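Long-range contacts in Abbfa_003403 (Acinetobacter baumannii, PDB 4ZXH), which probably builds a small peptide-like product as a four-domain nonribosomal peptide synthetase, with condensation, adenylation, carrier and thioesterase domains in one chain: residues A[127-132]-A[139-144]; A[45-50]-A[387-392]; A[68-73]-A[147-152]; A[6-11]-A[89-94]. All coordinates share one frame; numbering follows the deposited sequence.

Contact 1. Residues A[127-132]-A[139-144]. With PX4 (1,2-dimyristoyl-sn-glycero-3-phosphocholine), chain C.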
# COMPACT_ATOMS: atom_id res chain seq x y z
N TRP A 127 -14.09 17.31 25.18
CA TRP A 127 -13.15 18.40 25.31
C TRP A 127 -12.43 18.27 26.64
O TRP A 127 -12.92 17.59 27.54
CB TRP A 127 -13.88 19.74 25.19
CG TRP A 127 -15.06 19.86 26.09
CD1 TRP A 127 -16.32 19.39 25.85
CD2 TRP A 127 -15.10 20.50 27.37
NE1 TRP A 127 -17.15 19.69 26.92
CE2 TRP A 127 -16.42 20.38 27.86
CE3 TRP A 127 -14.16 21.17 28.15
CZ2 TRP A 127 -16.82 20.91 29.09
CZ3 TRP A 127 -14.56 21.71 29.38
CH2 TRP A 127 -15.86 21.56 29.84
N ARG A 128 -11.25 18.88 26.74
CA ARG A 128 -10.43 18.84 27.96
C ARG A 128 -9.74 20.17 28.18
O ARG A 128 -9.51 20.94 27.24
CB ARG A 128 -9.35 17.78 27.87
CG ARG A 128 -9.83 16.40 27.58
CD ARG A 128 -8.68 15.45 27.81
NE ARG A 128 -7.53 15.73 26.96
CZ ARG A 128 -7.24 15.03 25.86
NH1 ARG A 128 -8.04 14.03 25.50
NH2 ARG A 128 -6.16 15.30 25.14
N ILE A 129 -9.39 20.43 29.43
CA ILE A 129 -8.57 21.57 29.78
C ILE A 129 -7.33 21.08 30.48
O ILE A 129 -7.43 20.35 31.48
CB ILE A 129 -9.31 22.55 30.69
CG1 ILE A 129 -10.57 23.06 29.99
CG2 ILE A 129 -8.39 23.68 31.10
CD1 ILE A 129 -11.56 23.69 30.93
N HIS A 130 -6.15 21.46 29.98
CA HIS A 130 -4.89 21.04 30.58
C HIS A 130 -4.22 22.24 31.23
O HIS A 130 -3.91 23.20 30.53
CB HIS A 130 -3.96 20.43 29.54
CG HIS A 130 -4.41 19.11 28.99
ND1 HIS A 130 -3.99 17.90 29.51
CD2 HIS A 130 -5.19 18.80 27.93
CE1 HIS A 130 -4.53 16.91 28.82
NE2 HIS A 130 -5.26 17.43 27.85
N CYS A 131 -3.98 22.20 32.54
CA CYS A 131 -3.36 23.34 33.24
C CYS A 131 -1.98 23.03 33.79
O CYS A 131 -1.72 21.93 34.26
CB CYS A 131 -4.24 23.81 34.39
SG CYS A 131 -5.93 24.07 33.92
N TYR A 132 -1.10 24.03 33.75
CA TYR A 132 0.26 23.87 34.22
C TYR A 132 0.68 25.08 35.01
O TYR A 132 0.59 26.20 34.52
CB TYR A 132 1.20 23.67 33.05
CG TYR A 132 0.78 22.58 32.10
CD1 TYR A 132 1.28 21.28 32.22
CD2 TYR A 132 -0.09 22.85 31.07
CE1 TYR A 132 0.91 20.29 31.34
CE2 TYR A 132 -0.47 21.87 30.18
CZ TYR A 132 0.03 20.61 30.32
OH TYR A 132 -0.38 19.65 29.43
N TYR A 139 0.53 30.52 34.90
CA TYR A 139 0.01 29.25 34.41
C TYR A 139 0.06 29.16 32.89
O TYR A 139 0.08 30.18 32.21
CB TYR A 139 -1.44 29.04 34.87
CG TYR A 139 -1.62 29.05 36.36
CD1 TYR A 139 -1.40 27.91 37.11
CD2 TYR A 139 -2.00 30.21 37.04
CE1 TYR A 139 -1.55 27.90 38.48
CE2 TYR A 139 -2.16 30.22 38.42
CZ TYR A 139 -1.93 29.06 39.14
OH TYR A 139 -2.07 29.03 40.51
N VAL A 140 0.11 27.93 32.38
CA VAL A 140 -0.23 27.68 30.98
C VAL A 140 -1.52 26.86 30.94
O VAL A 140 -1.68 25.91 31.70
CB VAL A 140 0.90 26.95 30.23
CG1 VAL A 140 0.48 26.61 28.82
CG2 VAL A 140 2.16 27.81 30.23
N ILE A 141 -2.44 27.26 30.09
CA ILE A 141 -3.76 26.66 30.04
C ILE A 141 -4.03 26.27 28.61
O ILE A 141 -4.00 27.14 27.73
CB ILE A 141 -4.86 27.61 30.52
CG1 ILE A 141 -4.48 28.23 31.85
CG2 ILE A 141 -6.17 26.88 30.70
CD1 ILE A 141 -4.43 27.24 32.99
N ALA A 142 -4.29 25.00 28.35
CA ALA A 142 -4.55 24.55 26.99
C ALA A 142 -5.92 23.90 26.90
O ALA A 142 -6.24 22.96 27.63
CB ALA A 142 -3.48 23.58 26.51
N PHE A 143 -6.74 24.44 25.99
CA PHE A 143 -8.07 23.93 25.75
C PHE A 143 -8.02 23.01 24.53
O PHE A 143 -7.55 23.43 23.48
CB PHE A 143 -9.05 25.08 25.49
CG PHE A 143 -9.15 26.05 26.62
CD1 PHE A 143 -10.15 25.93 27.57
CD2 PHE A 143 -8.23 27.08 26.75
CE1 PHE A 143 -10.24 26.83 28.61
CE2 PHE A 143 -8.32 27.97 27.79
CZ PHE A 143 -9.33 27.83 28.73
N VAL A 144 -8.50 21.78 24.70
CA VAL A 144 -8.54 20.79 23.62
C VAL A 144 -9.97 20.41 23.27
O VAL A 144 -10.71 19.92 24.14
CB VAL A 144 -7.82 19.50 24.00
CG1 VAL A 144 -7.55 18.69 22.76
CG2 VAL A 144 -6.53 19.80 24.70
O1 PX4 C . -6.03 25.29 42.85
O2 PX4 C . -3.85 26.72 42.67
P1 PX4 C . -5.36 26.63 42.61
O3 PX4 C . -5.98 27.76 43.58
C1 PX4 C . -6.51 27.51 44.89
C2 PX4 C . -6.75 28.85 45.58
N1 PX4 C . -7.51 28.73 46.84
C3 PX4 C . -7.10 27.53 47.59
C4 PX4 C . -7.25 29.92 47.67
C5 PX4 C . -8.95 28.67 46.56
O4 PX4 C . -5.85 27.21 41.18
C6 PX4 C . -4.96 27.62 40.14
C7 PX4 C . -5.67 27.41 38.80
C8 PX4 C . -6.57 26.19 39.02
O5 PX4 C . -7.29 25.88 37.83
C9 PX4 C . -8.64 25.34 37.89
O6 PX4 C . -9.25 25.30 38.95
C10 PX4 C . -9.30 24.85 36.62
C11 PX4 C . -10.32 25.85 36.11
C12 PX4 C . -9.96 26.26 34.69
C13 PX4 C . -11.23 26.45 33.88
C14 PX4 C . -11.28 27.85 33.28
C15 PX4 C . -12.70 28.14 32.84
C16 PX4 C . -12.72 28.47 31.36
C17 PX4 C . -14.15 28.50 30.85
C18 PX4 C . -14.58 27.12 30.37
C19 PX4 C . -14.61 27.02 28.85
C20 PX4 C . -14.51 25.56 28.42
C21 PX4 C . -14.65 25.44 26.90
C22 PX4 C . -13.92 24.23 26.34
O7 PX4 C . -6.45 28.55 38.44
C23 PX4 C . -6.25 28.97 37.04
O8 PX4 C . -5.18 28.70 36.53
C24 PX4 C . -7.35 29.70 36.26
C25 PX4 C . -6.99 30.11 34.82
C26 PX4 C . -8.19 30.67 34.04
C27 PX4 C . -7.87 30.99 32.57
C28 PX4 C . -9.04 31.60 31.78
C29 PX4 C . -8.71 31.90 30.31
C30 PX4 C . -9.87 32.57 29.55
C31 PX4 C . -9.97 32.26 28.04
C32 PX4 C . -10.59 30.88 27.80
C33 PX4 C . -11.19 30.63 26.41
C34 PX4 C . -11.33 29.13 26.11
C35 PX4 C . -12.49 28.73 25.20
C36 PX4 C . -12.00 28.02 23.94

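Contact 2. Residues A[45-50]-A[387-392]. With K (potassium ion), chain D.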
# COMPACT_ATOMS: atom_id res chain seq x y z
N PHE A 45 -2.82 29.29 26.17
CA PHE A 45 -2.47 30.62 26.62
C PHE A 45 -1.54 30.61 27.80
O PHE A 45 -1.58 29.72 28.65
CB PHE A 45 -3.73 31.43 26.99
CG PHE A 45 -4.68 31.66 25.85
CD1 PHE A 45 -4.36 32.55 24.83
CD2 PHE A 45 -5.88 30.99 25.79
CE1 PHE A 45 -5.23 32.77 23.77
CE2 PHE A 45 -6.77 31.20 24.73
CZ PHE A 45 -6.44 32.11 23.72
N ASP A 46 -0.66 31.61 27.82
CA ASP A 46 0.08 31.95 29.00
C ASP A 46 -0.90 32.74 29.85
O ASP A 46 -1.52 33.67 29.34
CB ASP A 46 1.33 32.75 28.62
CG ASP A 46 2.30 32.91 29.77
OD1 ASP A 46 1.84 33.18 30.89
OD2 ASP A 46 3.51 32.71 29.54
N VAL A 47 -1.10 32.36 31.11
CA VAL A 47 -2.05 33.08 31.96
C VAL A 47 -1.40 33.55 33.25
O VAL A 47 -1.01 32.73 34.07
CB VAL A 47 -3.28 32.23 32.30
CG1 VAL A 47 -4.27 33.07 33.11
CG2 VAL A 47 -3.94 31.72 31.05
N LYS A 48 -1.30 34.87 33.43
CA LYS A 48 -0.78 35.45 34.67
C LYS A 48 -1.95 36.06 35.43
O LYS A 48 -2.76 36.78 34.85
CB LYS A 48 0.29 36.50 34.38
CG LYS A 48 1.62 35.93 33.92
CD LYS A 48 2.62 37.02 33.59
CE LYS A 48 3.92 36.47 33.03
NZ LYS A 48 3.72 35.62 31.81
N VAL A 49 -2.05 35.76 36.72
CA VAL A 49 -3.24 36.14 37.48
C VAL A 49 -2.92 37.07 38.63
O VAL A 49 -1.77 37.20 39.05
CB VAL A 49 -4.00 34.89 38.03
CG1 VAL A 49 -4.42 33.95 36.89
CG2 VAL A 49 -3.16 34.14 39.04
N ASN A 50 -3.97 37.74 39.10
CA ASN A 50 -3.94 38.52 40.33
C ASN A 50 -4.80 37.79 41.37
O ASN A 50 -5.59 36.92 41.00
CB ASN A 50 -4.47 39.94 40.09
CG ASN A 50 -3.55 40.77 39.20
OD1 ASN A 50 -2.33 40.63 39.25
ND2 ASN A 50 -4.14 41.68 38.41
N LEU A 387 -6.62 39.03 35.37
CA LEU A 387 -5.61 38.21 34.71
C LEU A 387 -5.08 38.78 33.41
O LEU A 387 -5.53 39.82 32.94
CB LEU A 387 -6.15 36.80 34.44
CG LEU A 387 -7.52 36.59 33.79
CD1 LEU A 387 -7.57 37.11 32.43
CD2 LEU A 387 -7.75 35.09 33.69
N THR A 388 -4.14 38.05 32.83
CA THR A 388 -3.47 38.49 31.61
C THR A 388 -3.20 37.30 30.71
O THR A 388 -2.63 36.31 31.18
CB THR A 388 -2.14 39.21 31.94
OG1 THR A 388 -2.41 40.40 32.70
CG2 THR A 388 -1.39 39.56 30.67
N LEU A 389 -3.61 37.38 29.44
CA LEU A 389 -3.36 36.30 28.47
C LEU A 389 -2.18 36.62 27.57
O LEU A 389 -2.08 37.73 27.06
CB LEU A 389 -4.59 36.03 27.58
CG LEU A 389 -5.92 35.46 28.09
CD1 LEU A 389 -6.74 35.03 26.91
CD2 LEU A 389 -5.73 34.30 29.04
N GLY A 390 -1.30 35.64 27.36
CA GLY A 390 -0.17 35.81 26.45
C GLY A 390 -0.14 34.63 25.50
O GLY A 390 -0.91 33.69 25.67
N SER A 391 0.73 34.69 24.49
CA SER A 391 0.84 33.60 23.52
C SER A 391 1.40 32.35 24.15
O SER A 391 2.15 32.45 25.11
CB SER A 391 1.74 33.99 22.34
OG SER A 391 1.14 34.98 21.54
N PHE A 392 1.02 31.19 23.63
CA PHE A 392 1.73 29.94 23.90
C PHE A 392 1.54 28.98 22.71
O PHE A 392 0.56 28.24 22.65
CB PHE A 392 1.25 29.31 25.21
CG PHE A 392 2.10 28.14 25.66
CD1 PHE A 392 3.18 28.34 26.50
CD2 PHE A 392 1.81 26.85 25.24
CE1 PHE A 392 3.95 27.29 26.91
CE2 PHE A 392 2.59 25.78 25.64
CZ PHE A 392 3.66 25.99 26.47
K K D . 0.51 33.46 19.10

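Contact 3. Residues A[68-73]-A[147-152]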
# COMPACT_ATOMS: atom_id res chain seq x y z
N TYR A 68 -24.43 26.26 27.25
CA TYR A 68 -24.17 25.72 25.92
C TYR A 68 -24.24 24.19 25.92
O TYR A 68 -23.24 23.51 26.19
CB TYR A 68 -22.81 26.21 25.40
CG TYR A 68 -22.67 27.71 25.45
CD1 TYR A 68 -23.70 28.55 25.00
CD2 TYR A 68 -21.52 28.31 25.98
CE1 TYR A 68 -23.59 29.93 25.05
CE2 TYR A 68 -21.40 29.70 26.05
CZ TYR A 68 -22.44 30.51 25.58
OH TYR A 68 -22.31 31.89 25.65
N PRO A 69 -25.43 23.64 25.62
CA PRO A 69 -25.67 22.19 25.65
C PRO A 69 -24.69 21.38 24.80
O PRO A 69 -24.45 20.22 25.11
CB PRO A 69 -27.09 22.08 25.09
CG PRO A 69 -27.73 23.38 25.46
CD PRO A 69 -26.65 24.40 25.30
N LEU A 70 -24.13 21.98 23.75
CA LEU A 70 -23.15 21.30 22.91
C LEU A 70 -22.03 20.72 23.75
O LEU A 70 -21.58 19.61 23.51
CB LEU A 70 -22.58 22.26 21.87
CG LEU A 70 -21.62 21.68 20.82
CD1 LEU A 70 -22.28 20.60 20.02
CD2 LEU A 70 -21.20 22.77 19.88
N LEU A 71 -21.61 21.47 24.77
CA LEU A 71 -20.52 21.07 25.63
C LEU A 71 -20.82 19.83 26.48
O LEU A 71 -19.92 19.30 27.13
CB LEU A 71 -20.13 22.23 26.54
CG LEU A 71 -19.40 23.40 25.85
CD1 LEU A 71 -19.03 24.48 26.83
CD2 LEU A 71 -18.15 22.90 25.14
N ARG A 72 -22.06 19.36 26.46
CA ARG A 72 -22.47 18.18 27.22
C ARG A 72 -22.84 17.01 26.29
O ARG A 72 -23.63 16.13 26.64
CB ARG A 72 -23.64 18.53 28.16
CG ARG A 72 -23.34 19.71 29.13
CD ARG A 72 -24.45 20.03 30.16
NE ARG A 72 -25.79 20.22 29.59
CZ ARG A 72 -26.30 21.39 29.24
NH1 ARG A 72 -25.61 22.50 29.39
NH2 ARG A 72 -27.53 21.45 28.73
N VAL A 73 -22.26 17.00 25.09
CA VAL A 73 -22.57 16.00 24.07
C VAL A 73 -21.61 14.79 24.06
O VAL A 73 -20.43 14.94 24.33
CB VAL A 73 -22.58 16.68 22.67
CG1 VAL A 73 -22.35 15.69 21.54
CG2 VAL A 73 -23.87 17.44 22.47
N HIS A 147 -12.59 18.00 16.87
CA HIS A 147 -13.20 18.67 15.71
C HIS A 147 -14.56 18.04 15.32
O HIS A 147 -15.40 18.69 14.68
CB HIS A 147 -12.21 18.63 14.54
CG HIS A 147 -12.45 19.66 13.48
ND1 HIS A 147 -13.71 20.04 13.09
CD2 HIS A 147 -11.58 20.34 12.70
CE1 HIS A 147 -13.61 20.95 12.12
NE2 HIS A 147 -12.33 21.14 11.87
N ALA A 148 -14.80 16.79 15.71
CA ALA A 148 -16.14 16.20 15.53
C ALA A 148 -17.20 16.98 16.30
O ALA A 148 -18.38 16.95 15.93
CB ALA A 148 -16.16 14.73 15.96
N LEU A 149 -16.80 17.69 17.36
CA LEU A 149 -17.76 18.42 18.18
C LEU A 149 -18.00 19.81 17.63
O LEU A 149 -19.15 20.25 17.52
CB LEU A 149 -17.29 18.50 19.63
CG LEU A 149 -18.34 19.06 20.60
CD1 LEU A 149 -19.54 18.10 20.81
CD2 LEU A 149 -17.73 19.48 21.95
N MET A 150 -16.94 20.54 17.30
CA MET A 150 -17.13 21.88 16.76
C MET A 150 -15.93 22.31 15.93
O MET A 150 -14.87 21.71 16.00
CB MET A 150 -17.43 22.91 17.87
CG MET A 150 -16.37 23.09 18.99
SD MET A 150 -16.81 24.37 20.26
CE MET A 150 -18.01 23.49 21.23
N ASP A 151 -16.13 23.33 15.11
CA ASP A 151 -15.06 23.84 14.28
C ASP A 151 -14.38 25.05 14.94
O ASP A 151 -14.72 25.45 16.04
CB ASP A 151 -15.61 24.21 12.90
CG ASP A 151 -16.80 25.12 12.98
OD1 ASP A 151 -16.93 25.81 14.01
OD2 ASP A 151 -17.60 25.15 12.02
N PHE A 152 -13.41 25.62 14.24
CA PHE A 152 -12.65 26.75 14.71
C PHE A 152 -13.50 28.01 14.84
O PHE A 152 -13.39 28.74 15.83
CB PHE A 152 -11.47 27.00 13.78
CG PHE A 152 -10.41 27.88 14.36
CD1 PHE A 152 -9.63 27.44 15.43
CD2 PHE A 152 -10.18 29.15 13.84
CE1 PHE A 152 -8.64 28.26 15.97
CE2 PHE A 152 -9.19 29.97 14.37
CZ PHE A 152 -8.43 29.53 15.44

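Contact 4. Residues A[6-11]-A[89-94]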
# COMPACT_ATOMS: atom_id res chain seq x y z
N LEU A 6 -16.47 20.50 43.06
CA LEU A 6 -17.35 20.10 41.96
C LEU A 6 -18.25 18.91 42.32
O LEU A 6 -19.47 19.00 42.21
CB LEU A 6 -16.54 19.76 40.71
CG LEU A 6 -16.23 20.89 39.73
CD1 LEU A 6 -15.51 20.35 38.51
CD2 LEU A 6 -17.50 21.61 39.31
N ALA A 7 -17.62 17.80 42.72
CA ALA A 7 -18.32 16.54 42.99
C ALA A 7 -19.02 15.96 41.74
O ALA A 7 -19.72 16.65 40.99
CB ALA A 7 -19.33 16.71 44.14
N ARG A 8 -18.79 14.67 41.54
CA ARG A 8 -19.40 13.90 40.47
C ARG A 8 -20.71 13.30 40.96
O ARG A 8 -20.72 12.34 41.75
CB ARG A 8 -18.44 12.80 40.00
CG ARG A 8 -18.69 12.22 38.61
CD ARG A 8 -17.39 11.63 38.08
NE ARG A 8 -16.43 11.40 39.16
CZ ARG A 8 -15.11 11.48 39.04
NH1 ARG A 8 -14.55 11.78 37.87
NH2 ARG A 8 -14.34 11.26 40.09
N LEU A 9 -21.83 13.87 40.53
CA LEU A 9 -23.11 13.19 40.72
C LEU A 9 -23.57 12.74 39.34
O LEU A 9 -23.24 13.38 38.33
CB LEU A 9 -24.12 14.10 41.44
CG LEU A 9 -24.46 15.49 40.90
CD1 LEU A 9 -25.60 15.35 39.94
CD2 LEU A 9 -24.82 16.46 42.01
N GLU A 10 -24.33 11.64 39.28
CA GLU A 10 -24.38 10.81 38.07
C GLU A 10 -25.44 11.22 37.03
O GLU A 10 -26.62 11.36 37.35
CB GLU A 10 -24.55 9.33 38.47
CG GLU A 10 -23.66 8.39 37.65
CD GLU A 10 -22.21 8.32 38.15
OE1 GLU A 10 -21.87 9.02 39.13
OE2 GLU A 10 -21.41 7.57 37.54
N PRO A 11 -25.00 11.43 35.78
CA PRO A 11 -25.75 12.08 34.69
C PRO A 11 -26.84 11.23 34.04
O PRO A 11 -26.74 10.00 34.03
CB PRO A 11 -24.66 12.41 33.67
CG PRO A 11 -23.60 11.40 33.93
CD PRO A 11 -23.60 11.15 35.38
N ARG A 89 -25.68 16.79 32.45
CA ARG A 89 -24.44 17.26 33.07
C ARG A 89 -23.27 16.34 32.78
O ARG A 89 -23.44 15.15 32.60
CB ARG A 89 -24.63 17.42 34.58
CG ARG A 89 -24.74 16.10 35.29
CD ARG A 89 -24.97 16.31 36.76
NE ARG A 89 -26.22 17.01 37.08
CZ ARG A 89 -27.38 16.40 37.35
NH1 ARG A 89 -27.46 15.07 37.31
NH2 ARG A 89 -28.46 17.12 37.64
N VAL A 90 -22.08 16.92 32.74
CA VAL A 90 -20.86 16.18 32.46
C VAL A 90 -19.80 16.54 33.51
O VAL A 90 -19.67 17.71 33.89
CB VAL A 90 -20.32 16.51 31.06
CG1 VAL A 90 -19.04 15.75 30.81
CG2 VAL A 90 -21.33 16.14 30.02
N TYR A 91 -19.05 15.57 34.01
CA TYR A 91 -17.97 15.95 34.90
C TYR A 91 -16.83 16.43 34.01
O TYR A 91 -16.40 15.72 33.12
CB TYR A 91 -17.55 14.79 35.82
CG TYR A 91 -16.60 15.22 36.94
CD1 TYR A 91 -17.05 16.01 38.00
CD2 TYR A 91 -15.26 14.84 36.94
CE1 TYR A 91 -16.19 16.41 39.02
CE2 TYR A 91 -14.39 15.23 37.96
CZ TYR A 91 -14.87 16.01 39.00
OH TYR A 91 -14.02 16.41 40.01
N PRO A 92 -16.37 17.67 34.23
CA PRO A 92 -15.34 18.23 33.35
C PRO A 92 -14.06 17.45 33.50
O PRO A 92 -13.75 16.98 34.59
CB PRO A 92 -15.16 19.66 33.87
CG PRO A 92 -16.38 19.94 34.71
CD PRO A 92 -16.77 18.61 35.29
N ASN A 93 -13.34 17.32 32.39
CA ASN A 93 -12.04 16.67 32.41
C ASN A 93 -10.94 17.73 32.38
O ASN A 93 -10.46 18.17 31.32
CB ASN A 93 -11.93 15.70 31.23
CG ASN A 93 -10.66 14.91 31.27
OD1 ASN A 93 -9.85 15.08 32.18
ND2 ASN A 93 -10.48 14.02 30.30
N ILE A 94 -10.57 18.15 33.58
CA ILE A 94 -9.60 19.20 33.80
C ILE A 94 -8.37 18.65 34.52
O ILE A 94 -8.44 18.28 35.70
CB ILE A 94 -10.24 20.35 34.61
CG1 ILE A 94 -11.36 20.98 33.79
CG2 ILE A 94 -9.23 21.41 34.99
CD1 ILE A 94 -11.85 22.26 34.36

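Contact 1. Residues A[127-132]-A[139-144]
Ala142 O is gripped twice: His130 N donates a nearly straight hydrogen bond of 2.8 Å (174° at the hydrogen) in the carbonyl plane, and Ile129 CA adds a C-H...O contact at 3.5 Å. Val140 O is likewise held by Tyr132 N, less straight, and by Cys131 CA. Six backbone bonds in all, paired at Arg128-Val144, His130-Ala142 and Tyr132-Val140, zip the two strands into a beta hairpin of the condensation domain, its strand directions 168° apart. The face bearing Ile129, Cys131, Ile141 and Phe143 turns to the bound phospholipid, touched by Phe143 and Ile141. Ile129 CG1 lies alongside the ring, 3.8 Å from Phe143 CD1, while lipid carbon C34 sits over the centre of one ring face. Ile141 bends its CD1 back to Cys131 SG, 3.6 Å away, and Tyr139 offers a ring face to the ester oxygen O8 of the lipid. On the other face Arg128 NE donates to His130 NE2 at 3.0 Å, within the guanidinium plane but 25° out of the imidazole plane. Arg128 NH2 bonds to Gln117 O, and Phe119 makes a cation-pi contact with Arg128. Val144 CG2 meets the His130 ring at its edge, 3.6 Å from CD2.

Contact 2. Residues A[45-50]-A[387-392]
Leu389 sits at the centre of the apolar contacts. Its CD1 stands over the centre of the Phe45 ring, 4.0 Å from the centroid and only 9° off the ring normal, a clean CH-pi contact. The other branch, CD2, lies beside Val47 CG2 at 3.7 Å, so one leucine fork spans two residues of the facing strand. Val47 CG1 in turn reaches Leu387 CD2 at 4.1 Å, crossing it obliquely. Behind these side chains the two strands run antiparallel, held at two hydrogen-bonded pairs, Asp46-Gly390 and Lys48-Thr388, the bond from Thr388 N to Lys48 O being weak. The Asp46 pair is lopsided: Gly390 N meets Asp46 O at 2.8 Å on a lone pair, whereas Asp46 N approaches Gly390 O from 52° above the carbonyl plane. On the face bearing Asp46, a salt bridge of 3.2 Å, its hydrogen bond weak, joins Lys48 NZ to Asp46 OD1, which also has a weak bond from His138. Just past Gly390, Ser391 turns away and its OG binds the potassium ion at 2.9 Å. The carbonyl oxygens of Glu371, Leu372, Leu374 and Ile376 complete that site, which ties Ser391 to the loop 371-376. Strand 387-391 joins the N-terminal sheet of the condensation domain from far along the chain, between strands 40-49 and 382-383; Phe392 packs on helix 104-115, and strand 138-146 pairs with the other edge of 40-49.

Contact 3. Residues A[68-73]-A[147-152]
Residues 147-151, with His146 before them, make up the HHxxxD signature of condensation domains, and here the variable positions Leu149 and Met150 rest against the turn that follows helix 56-67. The second histidine, His147 here, is generally held to act in peptide-bond formation in this family. The side chains that meet are all apolar. Leu70 and Leu149 meet tip to tip, CD1 to CD1 at 3.8 Å; in both, CG is anti to the backbone N (chi1 -171° in Leu149), which stretches the two side chains toward each other. Leu149 CD1 also touches Val73 CG1 at 3.8 Å and lies 3.7 Å from Leu70 O. Met150 has its CG in the crowded position between N and the carbonyl carbon, and a bend at chi3 (77°) swings CE across Leu70 to reach CD2 at 3.5 Å. Met150 CE also meets Leu71 CD2 at 4.0 Å. A short 3-10 turn at 69-71 presents the leucines, closed by Leu71 N to Tyr68 O at 3.0 Å and by a similar bond from Arg72 N to Pro69 O. Across from it, Asp151 is the N-cap of helix 152-165, forms a salt bridge with Arg285 and accepts a hydrogen bond from Phe297 N. Phe180 of helix 179-187 packs on both Leu70 and Val73, Ile86 of strand 81-87 touches Val73, and Trp127 of strand 127-135 bonds to Leu71 O.

Contact 4. Residues A[6-11]-A[89-94]
Arg8 and Tyr91 both carry CG anti to the backbone N (chi1 -159° and -169°), and this brings the arginine chain over one face of the tyrosine ring. Segment 89-94 is a condensation-domain loop leading into edge strand 94-98 of the N-terminal sheet; residues 6-11 form the N-terminal loop that packs on it before strand 13-18. Arg8 lays its aliphatic CG and CD across the base of the ring, then bends at chi3 so that the tilted guanidinium stands off-centre over the CD2-CE2 side. In this cation-pi contact Arg8 CZ stands 4.3 Å from the centroid of the Tyr91 ring, the two planes 48° apart, and Arg8 NH1 comes closest, 3.3 Å from Tyr91 CD2. Leu6 CB touches Tyr91 CE1 at 3.8 Å, and Leu6 CD1 meets Pro92 CD tip to tip at 3.9 Å. Pro92 also packs on Met65 of helix 56-67, which backs this part of the loop. Arg89 is met differently: its CG takes the crowded position between N and the carbonyl carbon, and a bend at chi3 brings the guanidinium against Leu9, whose CD1 lies over one face, 3.3 Å from Arg89 CZ. At the far end, Pro11 CB sits against Arg89 O at 3.2 Å.

All four contacts cluster around the N-terminal sheet of the condensation domain, though 387-392 comes from far along the chain. Contacts 1 and 2 share that sheet: strands 138-146 and 40-49 are neighbours in it, joined by probable bonds such as Tyr139 O to Val47 N. Both are knit by backbone hydrogen bonds, but contact 1 is fully buried beside the lipid, while contact 2 is partly exposed and ends at a metal. Contact 3, also buried, has no polar link between its segments and touches contact 1 through Trp127. Contact 4 lies at the surface and relies on arginine faces, yet Asn93 O probably bonds to Ile129 N of contact 1.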